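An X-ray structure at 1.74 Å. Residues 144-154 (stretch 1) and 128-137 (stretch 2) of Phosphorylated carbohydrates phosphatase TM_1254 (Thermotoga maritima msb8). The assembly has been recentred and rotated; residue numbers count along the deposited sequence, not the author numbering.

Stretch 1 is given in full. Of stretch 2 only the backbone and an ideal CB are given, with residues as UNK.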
ATOM      1  N   GLU A 144      -1.531 -16.514   1.820  1.00 16.43           N
ATOM      2  CA  GLU A 144      -0.072 -16.764   1.764  1.00 16.69           C
ATOM      3  C   GLU A 144       0.808 -15.651   2.373  1.00 16.82           C
ATOM      4  O   GLU A 144       1.713 -15.917   3.209  1.00 17.22           O
ATOM      5  CB  GLU A 144       0.357 -17.068   0.327  1.00 17.10           C
ATOM      6  CG  GLU A 144       1.649 -17.830   0.297  1.00 18.89           C
ATOM      7  CD  GLU A 144       2.139 -18.132  -1.123  1.00 21.21           C
ATOM      8  OE1 GLU A 144       1.300 -18.161  -2.043  1.00 20.32           O
ATOM      9  OE2 GLU A 144       3.373 -18.357  -1.265  1.00 23.95           O
ATOM     10  N   ILE A 145       0.579 -14.414   1.949  1.00 15.99           N
ATOM     11  CA  ILE A 145       1.417 -13.316   2.413  1.00 15.40           C
ATOM     12  C   ILE A 145       1.374 -13.112   3.933  1.00 15.73           C
ATOM     13  O   ILE A 145       2.411 -12.921   4.555  1.00 16.01           O
ATOM     14  CB  ILE A 145       1.133 -12.023   1.635  1.00 15.84           C
ATOM     15  CG1 ILE A 145       2.286 -11.017   1.820  1.00 17.42           C
ATOM     16  CG2 ILE A 145      -0.240 -11.455   1.928  1.00 15.45           C
ATOM     17  CD1 ILE A 145       2.173  -9.797   0.954  1.00 20.50           C
ATOM     18  N   TYR A 146       0.171 -13.176   4.514  1.00 15.64           N
ATOM     19  CA  TYR A 146       0.071 -13.047   5.985  1.00 15.86           C
ATOM     20  C   TYR A 146       0.593 -14.275   6.710  1.00 15.50           C
ATOM     21  O   TYR A 146       1.160 -14.134   7.779  1.00 14.18           O
ATOM     22  CB  TYR A 146      -1.368 -12.700   6.407  1.00 15.39           C
ATOM     23  CG  TYR A 146      -1.564 -11.213   6.172  1.00 16.18           C
ATOM     24  CD1 TYR A 146      -1.012 -10.257   7.058  1.00 18.56           C
ATOM     25  CD2 TYR A 146      -2.262 -10.748   5.058  1.00 17.48           C
ATOM     26  CE1 TYR A 146      -1.152  -8.897   6.826  1.00 21.76           C
ATOM     27  CE2 TYR A 146      -2.414  -9.380   4.806  1.00 16.41           C
ATOM     28  CZ  TYR A 146      -1.843  -8.456   5.707  1.00 18.36           C
ATOM     29  OH  TYR A 146      -1.960  -7.100   5.498  1.00 21.96           O
ATOM     30  N   LEU A 147       0.380 -15.467   6.151  1.00 16.24           N
ATOM     31  CA  LEU A 147       0.972 -16.711   6.723  1.00 16.53           C
ATOM     32  C   LEU A 147       2.503 -16.598   6.776  1.00 17.88           C
ATOM     33  O   LEU A 147       3.135 -16.993   7.779  1.00 18.92           O
ATOM     34  CB  LEU A 147       0.485 -17.941   5.912  1.00 16.27           C
ATOM     35  CG  LEU A 147      -1.005 -18.236   6.085  1.00 15.90           C
ATOM     36  CD1 LEU A 147      -1.459 -19.234   4.958  1.00 18.42           C
ATOM     37  CD2 LEU A 147      -1.364 -18.766   7.491  1.00 18.64           C
ATOM     38  N   LEU A 148       3.120 -16.035   5.728  1.00 18.04           N
ATOM     39  CA  LEU A 148       4.581 -15.863   5.707  1.00 18.01           C
ATOM     40  C   LEU A 148       5.028 -14.804   6.738  1.00 17.95           C
ATOM     41  O   LEU A 148       6.053 -14.984   7.422  1.00 19.29           O
ATOM     42  CB  LEU A 148       5.051 -15.472   4.299  1.00 17.54           C
ATOM     43  CG  LEU A 148       6.576 -15.378   4.042  1.00 18.26           C
ATOM     44  CD1 LEU A 148       7.310 -16.631   4.527  1.00 20.13           C
ATOM     45  CD2 LEU A 148       6.841 -15.061   2.545  1.00 19.53           C
ATOM     46  N   VAL A 149       4.261 -13.714   6.866  1.00 16.98           N
ATOM     47  CA  VAL A 149       4.554 -12.713   7.918  1.00 17.12           C
ATOM     48  C   VAL A 149       4.523 -13.375   9.300  1.00 18.12           C
ATOM     49  O   VAL A 149       5.451 -13.133  10.112  1.00 18.24           O
ATOM     50  CB  VAL A 149       3.565 -11.499   7.896  1.00 16.48           C
ATOM     51  CG1 VAL A 149       3.850 -10.539   9.103  1.00 18.98           C
ATOM     52  CG2 VAL A 149       3.742 -10.713   6.593  1.00 19.48           C
ATOM     53  N   LEU A 150       3.475 -14.176   9.568  1.00 17.71           N
ATOM     54  CA  LEU A 150       3.327 -14.896  10.845  1.00 17.86           C
ATOM     55  C   LEU A 150       4.501 -15.849  11.069  1.00 18.98           C
ATOM     56  O   LEU A 150       5.033 -15.936  12.165  1.00 18.13           O
ATOM     57  CB  LEU A 150       2.005 -15.636  10.937  1.00 18.39           C
ATOM     58  CG  LEU A 150       0.746 -14.750  10.930  1.00 17.66           C
ATOM     59  CD1 LEU A 150      -0.498 -15.608  10.806  1.00 20.09           C
ATOM     60  CD2 LEU A 150       0.790 -13.983  12.271  1.00 17.92           C
ATOM     61  N   GLU A 151       4.901 -16.527   9.993  1.00 19.20           N
ATOM     62  CA  GLU A 151       6.039 -17.458  10.037  1.00 20.41           C
ATOM     63  C   GLU A 151       7.319 -16.776  10.408  1.00 20.30           C
ATOM     64  O   GLU A 151       8.039 -17.259  11.297  1.00 21.70           O
ATOM     65  CB  GLU A 151       6.191 -18.186   8.715  1.00 20.26           C
ATOM     66  CG  GLU A 151       7.311 -19.264   8.766  1.00 25.05           C
ATOM     67  CD  GLU A 151       7.229 -20.204   7.608  1.00 32.50           C
ATOM     68  OE1 GLU A 151       7.127 -19.705   6.467  1.00 30.31           O
ATOM     69  OE2 GLU A 151       7.249 -21.435   7.851  1.00 38.70           O
ATOM     70  N   ARG A 152       7.638 -15.684   9.714  1.00 20.20           N
ATOM     71  CA  ARG A 152       8.853 -14.958   9.935  1.00 21.33           C
ATOM     72  C   ARG A 152       8.867 -14.277  11.321  1.00 21.44           C
ATOM     73  O   ARG A 152       9.917 -14.153  11.937  1.00 22.66           O
ATOM     74  CB  ARG A 152       9.096 -13.925   8.837  1.00 21.16           C
ATOM     75  CG  ARG A 152       9.440 -14.567   7.440  1.00 20.53           C
ATOM     76  CD  ARG A 152       9.916 -13.506   6.402  1.00 24.70           C
ATOM     77  NE  ARG A 152      10.099 -14.136   5.085  1.00 26.14           N
ATOM     78  CZ  ARG A 152      10.195 -13.518   3.892  1.00 28.58           C
ATOM     79  NH1 ARG A 152      10.176 -12.192   3.762  1.00 26.73           N
ATOM     80  NH2 ARG A 152      10.365 -14.262   2.807  1.00 29.34           N
ATOM     81  N   LEU A 153       7.700 -13.842  11.804  1.00 20.03           N
ATOM     82  CA  LEU A 153       7.606 -13.261  13.152  1.00 20.71           C
ATOM     83  C   LEU A 153       7.657 -14.329  14.273  1.00 21.50           C
ATOM     84  O   LEU A 153       7.962 -14.011  15.443  1.00 22.20           O
ATOM     85  CB  LEU A 153       6.250 -12.559  13.282  1.00 18.97           C
ATOM     86  CG  LEU A 153       6.013 -11.236  12.574  1.00 18.93           C
ATOM     87  CD1 LEU A 153       4.518 -10.955  12.617  1.00 19.07           C
ATOM     88  CD2 LEU A 153       6.779 -10.124  13.329  1.00 19.87           C
ATOM     89  N   ASN A 154       7.334 -15.559  13.898  1.00 20.93           N
ATOM     90  CA  ASN A 154       7.107 -16.656  14.827  1.00 22.33           C
ATOM     91  C   ASN A 154       6.099 -16.290  15.930  1.00 22.97           C
ATOM     92  O   ASN A 154       6.387 -16.367  17.156  1.00 22.59           O
ATOM     93  CB  ASN A 154       8.458 -17.108  15.407  1.00 24.31           C
ATOM     94  CG  ASN A 154       8.351 -18.347  16.228  1.00 24.64           C
ATOM     95  OD1 ASN A 154       7.505 -19.207  15.997  1.00 28.08           O
ATOM     96  ND2 ASN A 154       9.238 -18.458  17.211  1.00 31.40           N
ATOM     97  N   UNK A 128      10.940  -5.218  11.977  1.00 19.28           N
ATOM     98  CA  UNK A 128      11.628  -6.446  12.301  1.00 19.09           C
ATOM     99  C   UNK A 128      11.464  -7.473  11.177  1.00 19.94           C
ATOM    100  O   UNK A 128      12.386  -8.253  10.868  1.00 20.45           O
ATOM    101  CB  UNK A 128      11.108  -7.009  13.625  1.00 19.09           C
ATOM    102  N   UNK A 129      10.278  -7.477  10.581  1.00 18.57           N
ATOM    103  CA  UNK A 129       9.953  -8.442   9.534  1.00 19.15           C
ATOM    104  C   UNK A 129       9.315  -7.670   8.395  1.00 18.85           C
ATOM    105  O   UNK A 129       8.417  -6.836   8.626  1.00 18.47           O
ATOM    106  CB  UNK A 129       9.029  -9.549  10.045  1.00 19.15           C
ATOM    107  N   UNK A 130       9.682  -7.985   7.149  1.00 17.09           N
ATOM    108  CA  UNK A 130       8.999  -7.332   6.031  1.00 18.17           C
ATOM    109  C   UNK A 130       8.794  -8.385   4.949  1.00 18.65           C
ATOM    110  O   UNK A 130       9.730  -9.151   4.656  1.00 19.01           O
ATOM    111  CB  UNK A 130       9.792  -6.136   5.502  1.00 18.17           C
ATOM    112  N   UNK A 131       7.579  -8.507   4.427  1.00 16.14           N
ATOM    113  CA  UNK A 131       7.282  -9.508   3.385  1.00 16.95           C
ATOM    114  C   UNK A 131       6.713  -8.742   2.187  1.00 17.37           C
ATOM    115  O   UNK A 131       5.889  -7.814   2.379  1.00 18.29           O
ATOM    116  CB  UNK A 131       6.305 -10.576   3.881  1.00 16.95           C
ATOM    117  N   UNK A 132       7.126  -9.133   0.966  1.00 16.03           N
ATOM    118  CA  UNK A 132       6.858  -8.366  -0.254  1.00 16.54           C
ATOM    119  C   UNK A 132       6.134  -9.265  -1.248  1.00 16.59           C
ATOM    120  O   UNK A 132       6.122 -10.467  -1.081  1.00 17.55           O
ATOM    121  CB  UNK A 132       8.151  -7.816  -0.860  1.00 16.54           C
ATOM    122  N   UNK A 133       5.512  -8.660  -2.253  1.00 17.75           N
ATOM    123  CA  UNK A 133       4.604  -9.415  -3.120  1.00 19.40           C
ATOM    124  C   UNK A 133       5.264 -10.454  -4.001  1.00 19.90           C
ATOM    125  O   UNK A 133       4.629 -11.456  -4.420  1.00 21.09           O
ATOM    126  CB  UNK A 133       3.836  -8.440  -4.015  1.00 19.40           C
ATOM    127  N   UNK A 134       6.549 -10.240  -4.286  1.00 20.18           N
ATOM    128  CA  UNK A 134       7.322 -11.206  -5.073  1.00 20.74           C
ATOM    129  C   UNK A 134       7.912 -12.325  -4.246  1.00 21.48           C
ATOM    130  O   UNK A 134       8.759 -13.079  -4.738  1.00 22.18           O
ATOM    131  CB  UNK A 134       8.451 -10.488  -5.815  1.00 20.74           C
ATOM    132  N   UNK A 135       7.501 -12.404  -2.976  1.00 18.89           N
ATOM    133  CA  UNK A 135       7.961 -13.460  -2.065  1.00 18.27           C
ATOM    134  C   UNK A 135       6.918 -14.548  -1.789  1.00 19.22           C
ATOM    135  O   UNK A 135       7.173 -15.460  -1.002  1.00 20.31           O
ATOM    136  CB  UNK A 135       8.387 -12.831  -0.737  1.00 18.27           C
ATOM    137  N   UNK A 136       5.753 -14.436  -2.420  1.00 19.13           N
ATOM    138  CA  UNK A 136       4.713 -15.458  -2.343  1.00 18.87           C
ATOM    139  C   UNK A 136       4.283 -15.914  -3.735  1.00 19.98           C
ATOM    140  O   UNK A 136       4.422 -15.146  -4.693  1.00 21.20           O
ATOM    141  CB  UNK A 136       3.505 -14.929  -1.567  1.00 18.87           C
ATOM    142  N   UNK A 137       3.734 -17.126  -3.807  1.00 20.83           N
ATOM    143  CA  UNK A 137       3.224 -17.668  -5.075  1.00 21.78           C
ATOM    144  C   UNK A 137       1.942 -16.952  -5.511  1.00 22.82           C
ATOM    145  O   UNK A 137       1.811 -16.516  -6.672  1.00 23.45           O
ATOM    146  CB  UNK A 137       2.963 -19.170  -4.943  1.00 21.78           C
TER

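Stretch 1 is a helix from 144 to 153. Stretch 2 holds a short strand, 129-131, which runs nearly antiparallel to the helix, at 157°.

Position 128 points its CA-to-CB bond toward the helix, but the ideal CB is still 5.3 Å from L153 CD2. Stretch 1 asks little of it, and polar or charged residues would do as well as others. The deposited residue is D128, whose carboxylate is hydrogen-bonded elsewhere in the structure.

Position 129 has extended angles, -133/138, and its CB points toward the helix. The ideal CB lies 4.0 Å from L153 CD2 and 4.5 Å from R152 CB. These are carbon surfaces, so a branched or medium apolar side chain suits. It is V129. V129 CG2 meets L153 CD2 at 3.7 Å, and V129 CG1 lies 3.7 Å from R152 CB.

Position 130 is also extended but points away, as alternation in a strand requires. Stretch 1 sets no limit on the side chain. It is M130, present as selenomethionine. Its backbone matters more here: R152 NH1 gives a weak hydrogen bond to M130 O at 3.2 Å.

Position 131 faces the helix again. The ideal CB is 3.7 Å from V149 CG2 and 4.5 Å from I145 CG1, with R152 NH1 at 4.2 Å. The space is mostly apolar and close, which favours a compact side chain such as valine; isoleucine is also plausible. V131 fills it. V131 CG1 packs on I145 CG1 at 3.7 Å and L148 CD2 at 3.8 Å, and V131 CG2 meets V149 CG2 at 3.6 Å.

Position 132 points away, and the visible atoms do not select a residue. It is F132.

Position 133 also points away, with angles of -68/-25 that do not demand glycine. Many residues could serve. It is G133.

Position 134 is out of reach of stretch 1, which leaves the choice open. It is D134, whose OD1 is hydrogen-bonded elsewhere in the structure.

Position 135 points toward the helix. Its ideal CB is 4.3 Å from both L148 CD2 and R152 NH2. An acceptor would suit the guanidinium, so glutamine, glutamate or a shorter acid or amide could be considered. It is Q135. R152 NH1 donates to Q135 OE1 at 2.8 Å, at the edge of the guanidinium. The same oxygen, Q135 OE1, accepts from F132 N at 3.1 Å, which ties the side chain back to its own stretch.

Position 136 points toward the first helical turn. Its ideal CB is 3.4 Å from E144 OE2 and 5.3 Å from L148 CD2. The carboxylate of E144 would accept from a serine or threonine; the carbon of I145 and L148 beside it would suit a small apolar side chain. It is V136. V136 CG1 lies 3.8 Å from I145 CA and 4.0 Å from L148 CD2.

Position 137 points sideways, with its ideal CB 3.5 Å from E144 OE1. A basic residue might be guessed from the carboxylate, but polar ones would also fit. It is K137, whose extended side chain leads away. The backbone makes the bond instead: K137 N donates to E144 OE2 at 2.8 Å, nearly straight at 167°.

Stretch 2 128-137: DVMVFGDQVK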
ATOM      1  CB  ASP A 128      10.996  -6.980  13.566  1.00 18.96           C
ATOM      2  CG  ASP A 128      11.159  -5.997  14.739  1.00 22.75           C
ATOM      3  OD1 ASP A 128      12.319  -5.714  15.122  1.00 24.61           O
ATOM      4  OD2 ASP A 128      10.142  -5.473  15.262  1.00 23.72           O
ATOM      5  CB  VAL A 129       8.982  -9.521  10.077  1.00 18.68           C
ATOM      6  CG1 VAL A 129       8.263 -10.279   8.955  1.00 19.42           C
ATOM      7  CG2 VAL A 129       9.715 -10.498  11.035  1.00 20.63           C
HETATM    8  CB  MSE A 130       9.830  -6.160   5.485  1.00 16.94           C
HETATM    9  CG  MSE A 130      10.207  -5.019   6.520  1.00 17.16           C
HETATM   10 SE   MSE A 130      10.936  -3.481   5.634  1.00 23.78          SE
HETATM   11  CE  MSE A 130      12.763  -4.151   5.294  1.00 19.50           C
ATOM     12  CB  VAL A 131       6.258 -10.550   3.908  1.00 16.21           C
ATOM     13  CG1 VAL A 131       5.790 -11.455   2.789  1.00 20.07           C
ATOM     14  CG2 VAL A 131       6.861 -11.421   5.052  1.00 18.47           C
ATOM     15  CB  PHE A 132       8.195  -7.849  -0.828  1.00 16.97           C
ATOM     16  CG  PHE A 132       8.928  -6.966   0.150  1.00 16.67           C
ATOM     17  CD1 PHE A 132       8.586  -5.631   0.274  1.00 18.18           C
ATOM     18  CD2 PHE A 132       9.913  -7.502   0.963  1.00 16.38           C
ATOM     19  CE1 PHE A 132       9.227  -4.802   1.197  1.00 19.02           C
ATOM     20  CE2 PHE A 132      10.542  -6.687   1.919  1.00 15.58           C
ATOM     21  CZ  PHE A 132      10.186  -5.337   2.013  1.00 17.11           C
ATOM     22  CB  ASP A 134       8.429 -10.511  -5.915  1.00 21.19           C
ATOM     23  CG  ASP A 134       9.401  -9.622  -5.085  1.00 23.90           C
ATOM     24  OD1 ASP A 134       9.165  -9.254  -3.906  1.00 18.84           O
ATOM     25  OD2 ASP A 134      10.461  -9.267  -5.677  1.00 26.34           O
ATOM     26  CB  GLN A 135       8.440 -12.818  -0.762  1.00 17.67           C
ATOM     27  CG  GLN A 135       9.654 -11.938  -0.981  1.00 17.27           C
ATOM     28  CD  GLN A 135      10.193 -11.351   0.310  1.00 23.30           C
ATOM     29  OE1 GLN A 135       9.445 -11.108   1.263  1.00 21.39           O
ATOM     30  NE2 GLN A 135      11.495 -11.115   0.346  1.00 23.58           N
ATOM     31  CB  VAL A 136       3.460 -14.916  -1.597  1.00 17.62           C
ATOM     32  CG1 VAL A 136       3.847 -14.610  -0.137  1.00 21.17           C
ATOM     33  CG2 VAL A 136       2.935 -13.671  -2.281  1.00 18.90           C
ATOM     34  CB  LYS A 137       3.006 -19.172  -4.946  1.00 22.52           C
ATOM     35  CG  LYS A 137       2.463 -19.802  -6.257  1.00 24.58           C
ATOM     36  CD  LYS A 137       2.433 -21.305  -6.181  0.50 25.95           C
ATOM     37  CE  LYS A 137       1.841 -21.874  -7.448  0.50 27.49           C
ATOM     38  NZ  LYS A 137       1.482 -23.294  -7.220  0.50 29.40           N
TER
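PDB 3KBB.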